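Local structure of cellulase (Xanthomonas axonopodis pv. citri, 5HOS) at residues K107-K119 / N150-I163. The protein probably hydrolyses internal beta-1,4-glucosidic bonds of cellulose, as an endo-beta-1,4-glucanase of glycosyl hydrolase family 5. Residues are numbered along the deposited sequence; the frame is centred on the assembly and turned at random.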
ATOM      1  N   LYS A 107     -14.905   6.464  10.419  1.00 17.06           N
ATOM      2  CA  LYS A 107     -13.792   7.360  10.779  1.00 18.83           C
ATOM      3  C   LYS A 107     -12.412   6.817  10.359  1.00 17.91           C
ATOM      4  O   LYS A 107     -11.441   6.854  11.128  1.00 18.77           O
ATOM      5  CB  LYS A 107     -13.842   7.715  12.270  1.00 22.38           C
ATOM      6  CG  LYS A 107     -15.181   8.319  12.705  1.00 27.52           C
ATOM      7  CD  LYS A 107     -15.127   8.847  14.135  1.00 33.65           C
ATOM      8  CE  LYS A 107     -16.507   8.940  14.777  1.00 42.23           C
ATOM      9  NZ  LYS A 107     -17.498   9.694  13.960  1.00 47.82           N
ATOM     10  N   MET A 108     -12.346   6.316   9.128  1.00 15.71           N
ATOM     11  CA  MET A 108     -11.121   5.764   8.582  1.00 14.74           C
ATOM     12  C   MET A 108     -10.660   6.529   7.343  1.00 16.00           C
ATOM     13  O   MET A 108     -11.457   7.201   6.666  1.00 16.93           O
ATOM     14  CB  MET A 108     -11.315   4.286   8.232  1.00 15.41           C
ATOM     15  CG  MET A 108     -11.676   3.410   9.421  1.00 15.76           C
ATOM     16  SD  MET A 108     -11.927   1.697   8.946  1.00 20.64           S
ATOM     17  CE  MET A 108     -10.277   1.024   9.086  1.00 21.35           C
ATOM     18  N   TYR A 109      -9.360   6.419   7.075  1.00 15.69           N
ATOM     19  CA  TYR A 109      -8.729   6.886   5.840  1.00 15.40           C
ATOM     20  C   TYR A 109      -8.684   5.746   4.826  1.00 15.64           C
ATOM     21  O   TYR A 109      -8.718   4.576   5.209  1.00 16.27           O
ATOM     22  CB  TYR A 109      -7.294   7.336   6.124  1.00 15.53           C
ATOM     23  CG  TYR A 109      -7.162   8.480   7.104  1.00 15.92           C
ATOM     24  CD1 TYR A 109      -7.038   8.247   8.469  1.00 17.13           C
ATOM     25  CD2 TYR A 109      -7.146   9.799   6.662  1.00 17.53           C
ATOM     26  CE1 TYR A 109      -6.915   9.292   9.371  1.00 17.74           C
ATOM     27  CE2 TYR A 109      -7.023  10.855   7.557  1.00 17.28           C
ATOM     28  CZ  TYR A 109      -6.903  10.592   8.908  1.00 18.31           C
ATOM     29  OH  TYR A 109      -6.772  11.638   9.805  1.00 20.83           O
ATOM     30  N   VAL A 110      -8.586   6.100   3.540  1.00 14.90           N
ATOM     31  CA  VAL A 110      -8.440   5.110   2.462  1.00 15.10           C
ATOM     32  C   VAL A 110      -7.216   5.467   1.639  1.00 15.89           C
ATOM     33  O   VAL A 110      -7.120   6.586   1.129  1.00 15.58           O
ATOM     34  CB  VAL A 110      -9.675   5.038   1.538  1.00 17.07           C
ATOM     35  CG1 VAL A 110      -9.438   4.108   0.358  1.00 18.57           C
ATOM     36  CG2 VAL A 110     -10.884   4.561   2.307  1.00 18.46           C
ATOM     37  N   ILE A 111      -6.300   4.509   1.501  1.00 14.66           N
ATOM     38  CA  ILE A 111      -5.224   4.601   0.528  1.00 14.87           C
ATOM     39  C   ILE A 111      -5.751   3.988  -0.751  1.00 14.06           C
ATOM     40  O   ILE A 111      -6.071   2.795  -0.774  1.00 14.26           O
ATOM     41  CB  ILE A 111      -3.962   3.826   0.970  1.00 15.36           C
ATOM     42  CG1 ILE A 111      -3.433   4.346   2.309  1.00 15.43           C
ATOM     43  CG2 ILE A 111      -2.868   3.892  -0.102  1.00 15.81           C
ATOM     44  CD1 ILE A 111      -2.536   3.353   3.032  1.00 15.55           C
ATOM     45  N   VAL A 112      -5.849   4.785  -1.805  1.00 14.72           N
ATOM     46  CA  VAL A 112      -6.167   4.256  -3.124  1.00 14.42           C
ATOM     47  C   VAL A 112      -4.858   3.727  -3.694  1.00 13.83           C
ATOM     48  O   VAL A 112      -3.962   4.505  -4.005  1.00 13.67           O
ATOM     49  CB  VAL A 112      -6.776   5.319  -4.056  1.00 15.24           C
ATOM     50  CG1 VAL A 112      -7.045   4.723  -5.436  1.00 14.90           C
ATOM     51  CG2 VAL A 112      -8.057   5.880  -3.454  1.00 15.21           C
ATOM     52  N   ASP A 113      -4.762   2.403  -3.819  1.00 14.19           N
ATOM     53  CA  ASP A 113      -3.532   1.714  -4.248  1.00 15.28           C
ATOM     54  C   ASP A 113      -3.733   1.235  -5.673  1.00 14.89           C
ATOM     55  O   ASP A 113      -4.476   0.284  -5.912  1.00 15.83           O
ATOM     56  CB  ASP A 113      -3.219   0.549  -3.273  1.00 15.67           C
ATOM     57  CG  ASP A 113      -2.463  -0.631  -3.918  1.00 16.85           C
ATOM     58  OD1 ASP A 113      -1.634  -0.433  -4.834  1.00 15.07           O
ATOM     59  OD2 ASP A 113      -2.713  -1.778  -3.480  1.00 17.23           O
ATOM     60  N   VAL A 114      -3.053   1.885  -6.612  1.00 15.08           N
ATOM     61  CA  VAL A 114      -3.064   1.454  -8.007  1.00 16.07           C
ATOM     62  C   VAL A 114      -2.153   0.222  -8.034  1.00 16.61           C
ATOM     63  O   VAL A 114      -0.928   0.345  -7.986  1.00 14.98           O
ATOM     64  CB  VAL A 114      -2.565   2.563  -8.954  1.00 15.72           C
ATOM     65  CG1 VAL A 114      -2.542   2.076 -10.398  1.00 16.61           C
ATOM     66  CG2 VAL A 114      -3.450   3.800  -8.820  1.00 15.56           C
ATOM     67  N   HIS A 115      -2.779  -0.956  -8.095  1.00 16.06           N
ATOM     68  CA  HIS A 115      -2.130  -2.215  -7.744  1.00 17.08           C
ATOM     69  C   HIS A 115      -1.588  -2.906  -8.980  1.00 16.10           C
ATOM     70  O   HIS A 115      -2.011  -4.005  -9.329  1.00 16.83           O
ATOM     71  CB  HIS A 115      -3.104  -3.111  -6.967  1.00 17.05           C
ATOM     72  CG  HIS A 115      -2.441  -4.180  -6.151  1.00 17.08           C
ATOM     73  ND1 HIS A 115      -2.036  -3.982  -4.850  1.00 18.76           N
ATOM     74  CD2 HIS A 115      -2.151  -5.472  -6.437  1.00 17.39           C
ATOM     75  CE1 HIS A 115      -1.515  -5.096  -4.373  1.00 17.83           C
ATOM     76  NE2 HIS A 115      -1.570  -6.015  -5.317  1.00 18.54           N
ATOM     77  N   ASN A 116      -0.614  -2.260  -9.619  1.00 16.65           N
ATOM     78  CA  ASN A 116      -0.253  -2.577 -11.005  1.00 17.91           C
ATOM     79  C   ASN A 116       1.198  -2.928 -11.353  1.00 16.93           C
ATOM     80  O   ASN A 116       1.491  -3.175 -12.516  1.00 16.56           O
ATOM     81  CB  ASN A 116      -0.765  -1.460 -11.910  1.00 17.12           C
ATOM     82  CG  ASN A 116      -2.140  -1.763 -12.428  1.00 17.89           C
ATOM     83  OD1 ASN A 116      -3.114  -1.688 -11.676  1.00 18.19           O
ATOM     84  ND2 ASN A 116      -2.229  -2.180 -13.694  1.00 17.42           N
ATOM     85  N   TYR A 117       2.092  -2.967 -10.369  1.00 15.97           N
ATOM     86  CA  TYR A 117       3.474  -3.403 -10.604  1.00 16.83           C
ATOM     87  C   TYR A 117       4.166  -2.594 -11.717  1.00 17.00           C
ATOM     88  O   TYR A 117       5.018  -3.109 -12.430  1.00 19.85           O
ATOM     89  CB  TYR A 117       3.510  -4.920 -10.874  1.00 17.27           C
ATOM     90  CG  TYR A 117       2.791  -5.720  -9.818  1.00 17.39           C
ATOM     91  CD1 TYR A 117       3.440  -6.106  -8.654  1.00 17.15           C
ATOM     92  CD2 TYR A 117       1.440  -6.053  -9.958  1.00 18.27           C
ATOM     93  CE1 TYR A 117       2.778  -6.818  -7.663  1.00 19.70           C
ATOM     94  CE2 TYR A 117       0.767  -6.761  -8.974  1.00 20.46           C
ATOM     95  CZ  TYR A 117       1.445  -7.150  -7.832  1.00 19.98           C
ATOM     96  OH  TYR A 117       0.790  -7.855  -6.850  1.00 19.52           O
ATOM     97  N   ALA A 118       3.795  -1.315 -11.816  1.00 17.40           N
ATOM     98  CA  ALA A 118       4.292  -0.368 -12.820  1.00 17.68           C
ATOM     99  C   ALA A 118       4.028  -0.799 -14.269  1.00 17.99           C
ATOM    100  O   ALA A 118       4.785  -0.451 -15.172  1.00 19.25           O
ATOM    101  CB  ALA A 118       5.769  -0.051 -12.592  1.00 14.96           C
ATOM    102  N   LYS A 119       2.934  -1.530 -14.472  1.00 18.41           N
ATOM    103  CA  LYS A 119       2.517  -1.972 -15.788  1.00 18.98           C
ATOM    104  C   LYS A 119       1.075  -1.548 -16.086  1.00 19.39           C
ATOM    105  O   LYS A 119       0.235  -1.456 -15.183  1.00 18.07           O
ATOM    106  CB  LYS A 119       2.646  -3.492 -15.907  1.00 19.70           C
ATOM    107  CG  LYS A 119       4.088  -3.962 -15.945  1.00 22.70           C
ATOM    108  CD  LYS A 119       4.173  -5.480 -16.005  1.00 24.88           C
ATOM    109  CE  LYS A 119       5.546  -5.926 -16.487  1.00 32.05           C
ATOM    110  NZ  LYS A 119       5.964  -7.180 -15.812  1.00 36.84           N
ATOM    111  N   ASN A 150      -9.087  15.007   2.759  1.00 22.66           N
ATOM    112  CA  ASN A 150      -8.126  14.515   3.748  1.00 25.05           C
ATOM    113  C   ASN A 150      -8.300  13.039   4.129  1.00 21.51           C
ATOM    114  O   ASN A 150      -7.383  12.445   4.675  1.00 20.56           O
ATOM    115  CB  ASN A 150      -8.135  15.399   4.994  1.00 30.87           C
ATOM    116  CG  ASN A 150      -6.872  15.243   5.828  1.00 36.38           C
ATOM    117  OD1 ASN A 150      -5.751  15.421   5.328  1.00 40.65           O
ATOM    118  ND2 ASN A 150      -7.043  14.899   7.103  1.00 36.45           N
ATOM    119  N   ALA A 151      -9.445  12.438   3.817  1.00 17.29           N
ATOM    120  CA  ALA A 151      -9.605  10.991   4.026  1.00 16.75           C
ATOM    121  C   ALA A 151      -8.874  10.131   3.005  1.00 16.54           C
ATOM    122  O   ALA A 151      -8.713   8.940   3.244  1.00 16.00           O
ATOM    123  CB  ALA A 151     -11.070  10.606   4.029  1.00 17.60           C
ATOM    124  N   VAL A 152      -8.470  10.711   1.869  1.00 15.44           N
ATOM    125  CA  VAL A 152      -7.964   9.937   0.739  1.00 14.64           C
ATOM    126  C   VAL A 152      -6.465  10.132   0.586  1.00 15.00           C
ATOM    127  O   VAL A 152      -5.982  11.265   0.485  1.00 15.46           O
ATOM    128  CB  VAL A 152      -8.682  10.318  -0.568  1.00 15.35           C
ATOM    129  CG1 VAL A 152      -8.268   9.402  -1.710  1.00 15.56           C
ATOM    130  CG2 VAL A 152     -10.192  10.240  -0.370  1.00 16.45           C
ATOM    131  N   ILE A 153      -5.751   9.010   0.571  1.00 14.80           N
ATOM    132  CA  ILE A 153      -4.303   8.971   0.424  1.00 14.76           C
ATOM    133  C   ILE A 153      -3.990   8.331  -0.931  1.00 14.16           C
ATOM    134  O   ILE A 153      -4.630   7.354  -1.339  1.00 14.17           O
ATOM    135  CB  ILE A 153      -3.660   8.175   1.581  1.00 15.36           C
ATOM    136  CG1 ILE A 153      -3.968   8.838   2.933  1.00 15.78           C
ATOM    137  CG2 ILE A 153      -2.152   8.022   1.388  1.00 15.31           C
ATOM    138  CD1 ILE A 153      -3.782   7.915   4.124  1.00 16.35           C
ATOM    139  N   PHE A 154      -3.009   8.892  -1.626  1.00 14.55           N
ATOM    140  CA  PHE A 154      -2.661   8.458  -2.973  1.00 14.83           C
ATOM    141  C   PHE A 154      -1.497   7.469  -2.962  1.00 14.49           C
ATOM    142  O   PHE A 154      -0.357   7.853  -2.753  1.00 15.12           O
ATOM    143  CB  PHE A 154      -2.336   9.682  -3.842  1.00 16.04           C
ATOM    144  CG  PHE A 154      -3.489  10.654  -4.033  1.00 15.88           C
ATOM    145  CD1 PHE A 154      -4.816  10.272  -3.879  1.00 16.28           C
ATOM    146  CD2 PHE A 154      -3.227  11.965  -4.418  1.00 13.15           C
ATOM    147  CE1 PHE A 154      -5.852  11.166  -4.098  1.00 16.48           C
ATOM    148  CE2 PHE A 154      -4.255  12.867  -4.627  1.00 15.64           C
ATOM    149  CZ  PHE A 154      -5.568  12.474  -4.460  1.00 16.42           C
ATOM    150  N   GLY A 155      -1.802   6.190  -3.173  1.00 14.34           N
ATOM    151  CA  GLY A 155      -0.784   5.135  -3.303  1.00 15.19           C
ATOM    152  C   GLY A 155      -0.369   5.001  -4.756  1.00 14.96           C
ATOM    153  O   GLY A 155      -0.990   4.259  -5.514  1.00 14.76           O
ATOM    154  N   LEU A 156       0.692   5.708  -5.141  1.00 15.27           N
ATOM    155  CA  LEU A 156       1.084   5.844  -6.560  1.00 13.94           C
ATOM    156  C   LEU A 156       1.107   4.538  -7.354  1.00 13.74           C
ATOM    157  O   LEU A 156       0.573   4.474  -8.458  1.00 14.70           O
ATOM    158  CB  LEU A 156       2.450   6.507  -6.689  1.00 13.60           C
ATOM    159  CG  LEU A 156       2.603   7.963  -6.246  1.00 14.95           C
ATOM    160  CD1 LEU A 156       4.038   8.381  -6.535  1.00 17.05           C
ATOM    161  CD2 LEU A 156       1.611   8.864  -6.959  1.00 17.80           C
ATOM    162  N   MET A 157       1.736   3.511  -6.801  1.00 13.83           N
ATOM    163  CA  MET A 157       1.883   2.249  -7.530  1.00 14.03           C
ATOM    164  C   MET A 157       2.288   1.119  -6.615  1.00 14.44           C
ATOM    165  O   MET A 157       3.237   1.256  -5.869  1.00 15.36           O
ATOM    166  CB  MET A 157       2.970   2.389  -8.611  1.00 13.83           C
ATOM    167  CG  MET A 157       3.171   1.149  -9.493  1.00 14.67           C
ATOM    168  SD  MET A 157       1.656   0.632 -10.315  1.00 15.96           S
ATOM    169  CE  MET A 157       1.201   2.111 -11.210  1.00 16.74           C
ATOM    170  N   ASN A 158       1.628  -0.027  -6.732  1.00 14.46           N
ATOM    171  CA  ASN A 158       2.068  -1.192  -5.986  1.00 14.95           C
ATOM    172  C   ASN A 158       3.285  -1.854  -6.638  1.00 15.48           C
ATOM    173  O   ASN A 158       3.216  -2.240  -7.801  1.00 16.89           O
ATOM    174  CB  ASN A 158       0.972  -2.240  -5.912  1.00 14.97           C
ATOM    175  CG  ASN A 158       1.322  -3.359  -4.971  1.00 15.12           C
ATOM    176  OD1 ASN A 158       1.502  -3.130  -3.784  1.00 14.73           O
ATOM    177  ND2 ASN A 158       1.415  -4.583  -5.489  1.00 14.07           N
ATOM    178  N   GLU A 159       4.361  -1.999  -5.871  1.00 15.23           N
ATOM    179  CA  GLU A 159       5.515  -2.841  -6.218  1.00 15.41           C
ATOM    180  C   GLU A 159       6.008  -2.774  -7.676  1.00 15.21           C
ATOM    181  O   GLU A 159       5.968  -3.781  -8.390  1.00 16.06           O
ATOM    182  CB  GLU A 159       5.226  -4.299  -5.815  1.00 15.94           C
ATOM    183  CG  GLU A 159       4.987  -4.455  -4.314  1.00 17.16           C
ATOM    184  CD  GLU A 159       4.977  -5.894  -3.817  1.00 18.29           C
ATOM    185  OE1 GLU A 159       5.149  -6.823  -4.626  1.00 19.67           O
ATOM    186  OE2 GLU A 159       4.791  -6.096  -2.590  1.00 17.95           O
ATOM    187  N   PRO A 160       6.493  -1.596  -8.118  1.00 15.57           N
ATOM    188  CA  PRO A 160       7.283  -1.577  -9.362  1.00 17.17           C
ATOM    189  C   PRO A 160       8.419  -2.590  -9.259  1.00 17.23           C
ATOM    190  O   PRO A 160       9.026  -2.687  -8.191  1.00 16.54           O
ATOM    191  CB  PRO A 160       7.854  -0.152  -9.409  1.00 17.94           C
ATOM    192  CG  PRO A 160       7.083   0.643  -8.414  1.00 17.08           C
ATOM    193  CD  PRO A 160       6.588  -0.322  -7.379  1.00 15.82           C
ATOM    194  N   TYR A 161       8.686  -3.374 -10.303  1.00 19.34           N
ATOM    195  CA  TYR A 161       9.762  -4.391 -10.190  1.00 21.27           C
ATOM    196  C   TYR A 161      10.662  -4.691 -11.382  1.00 23.21           C
ATOM    197  O   TYR A 161      11.793  -5.132 -11.169  1.00 27.92           O
ATOM    198  CB  TYR A 161       9.218  -5.710  -9.653  1.00 20.67           C
ATOM    199  CG  TYR A 161       8.431  -6.529 -10.643  1.00 21.66           C
ATOM    200  CD1 TYR A 161       7.060  -6.346 -10.788  1.00 21.33           C
ATOM    201  CD2 TYR A 161       9.050  -7.511 -11.413  1.00 23.41           C
ATOM    202  CE1 TYR A 161       6.335  -7.116 -11.688  1.00 26.02           C
ATOM    203  CE2 TYR A 161       8.337  -8.279 -12.317  1.00 23.06           C
ATOM    204  CZ  TYR A 161       6.978  -8.081 -12.437  1.00 25.45           C
ATOM    205  OH  TYR A 161       6.260  -8.823 -13.327  1.00 32.86           O
ATOM    206  N   ASP A 162      10.178  -4.523 -12.609  1.00 23.50           N
ATOM    207  CA  ASP A 162      11.044  -4.711 -13.786  1.00 24.70           C
ATOM    208  C   ASP A 162      11.287  -3.381 -14.506  1.00 22.70           C
ATOM    209  O   ASP A 162      11.423  -3.305 -15.716  1.00 22.44           O
ATOM    210  CB  ASP A 162      10.555  -5.854 -14.706  1.00 30.46           C
ATOM    211  CG  ASP A 162       9.178  -5.625 -15.282  1.00 37.78           C
ATOM    212  OD1 ASP A 162       8.648  -4.492 -15.220  1.00 38.23           O
ATOM    213  OD2 ASP A 162       8.621  -6.606 -15.824  1.00 46.11           O
ATOM    214  N   ILE A 163      11.371  -2.338 -13.701  1.00 23.14           N
ATOM    215  CA  ILE A 163      11.797  -1.027 -14.128  1.00 23.33           C
ATOM    216  C   ILE A 163      12.879  -0.737 -13.124  1.00 23.70           C
ATOM    217  O   ILE A 163      12.698  -0.989 -11.932  1.00 25.85           O
ATOM    218  CB  ILE A 163      10.654   0.025 -14.099  1.00 23.47           C
ATOM    219  CG1 ILE A 163      11.215   1.435 -14.320  1.00 23.44           C
ATOM    220  CG2 ILE A 163       9.854  -0.021 -12.798  1.00 24.52           C
ATOM    221  CD1 ILE A 163      10.169   2.452 -14.714  1.00 24.52           C
TER
HETATM  222  O   HOH W   1      -0.052   1.651  -4.421  1.00 16.69           O
HETATM  223  O   HOH W   2       7.752  -3.294 -12.893  1.00 30.76           O
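The Asn158 amide lies flat over one face of the His115 ring. The two planes are 12° apart, and ND2 sits 3.2 Å from His115 CE1, offset toward the rim. Asn158 CB adds a CH-pi contact to the same ring. With CG anti to the backbone N (chi1 -159° in His115, -171° in Asn158), the two side chains run side by side. The Tyr117 ring stands steeply to the same amide, with CE1 3.4 Å from Asn158 ND2. Lys119 NZ makes a salt bridge to Asp162 OD2 (2.7 Å), on the syn side but out of the carboxylate plane. Its bond to Tyr161 OH is weak. A water bridges Tyr117 O, Tyr161 N, Asp162 N and Asp162 OD1. Met157 curls back, and its SD accepts a weak bond from Ala118 N.

These loops follow neighbouring parallel strands, 109-114 and 152-155, of a (beta/alpha)8 barrel. Asn158 and Glu159, past the C-terminal end of strand 152-155, are the Asn-Glu pair usual in family 5, consistent with Glu159 as acid/base. Glu159 touches Glu271 on strand 267-273. The strands are joined by bonds such as Val110 N to Ala151 O (2.9 Å) and Ile153 N to Val110 O (2.8 Å). Ile111 CG1 packs on Ile153 CB on the barrel-interior face. On the other face, Val112 CG2 meets Val152 CG1 beneath helix 90-105. Asp113 OD2, at the ring edge, accepts a bond from His115 ND1 (2.7 Å) with its syn lone pair and helps fix the ring's rotation. Arg72 NH2 bonds Asn158 OD1, and His229 ND1 bonds Glu159 OE2.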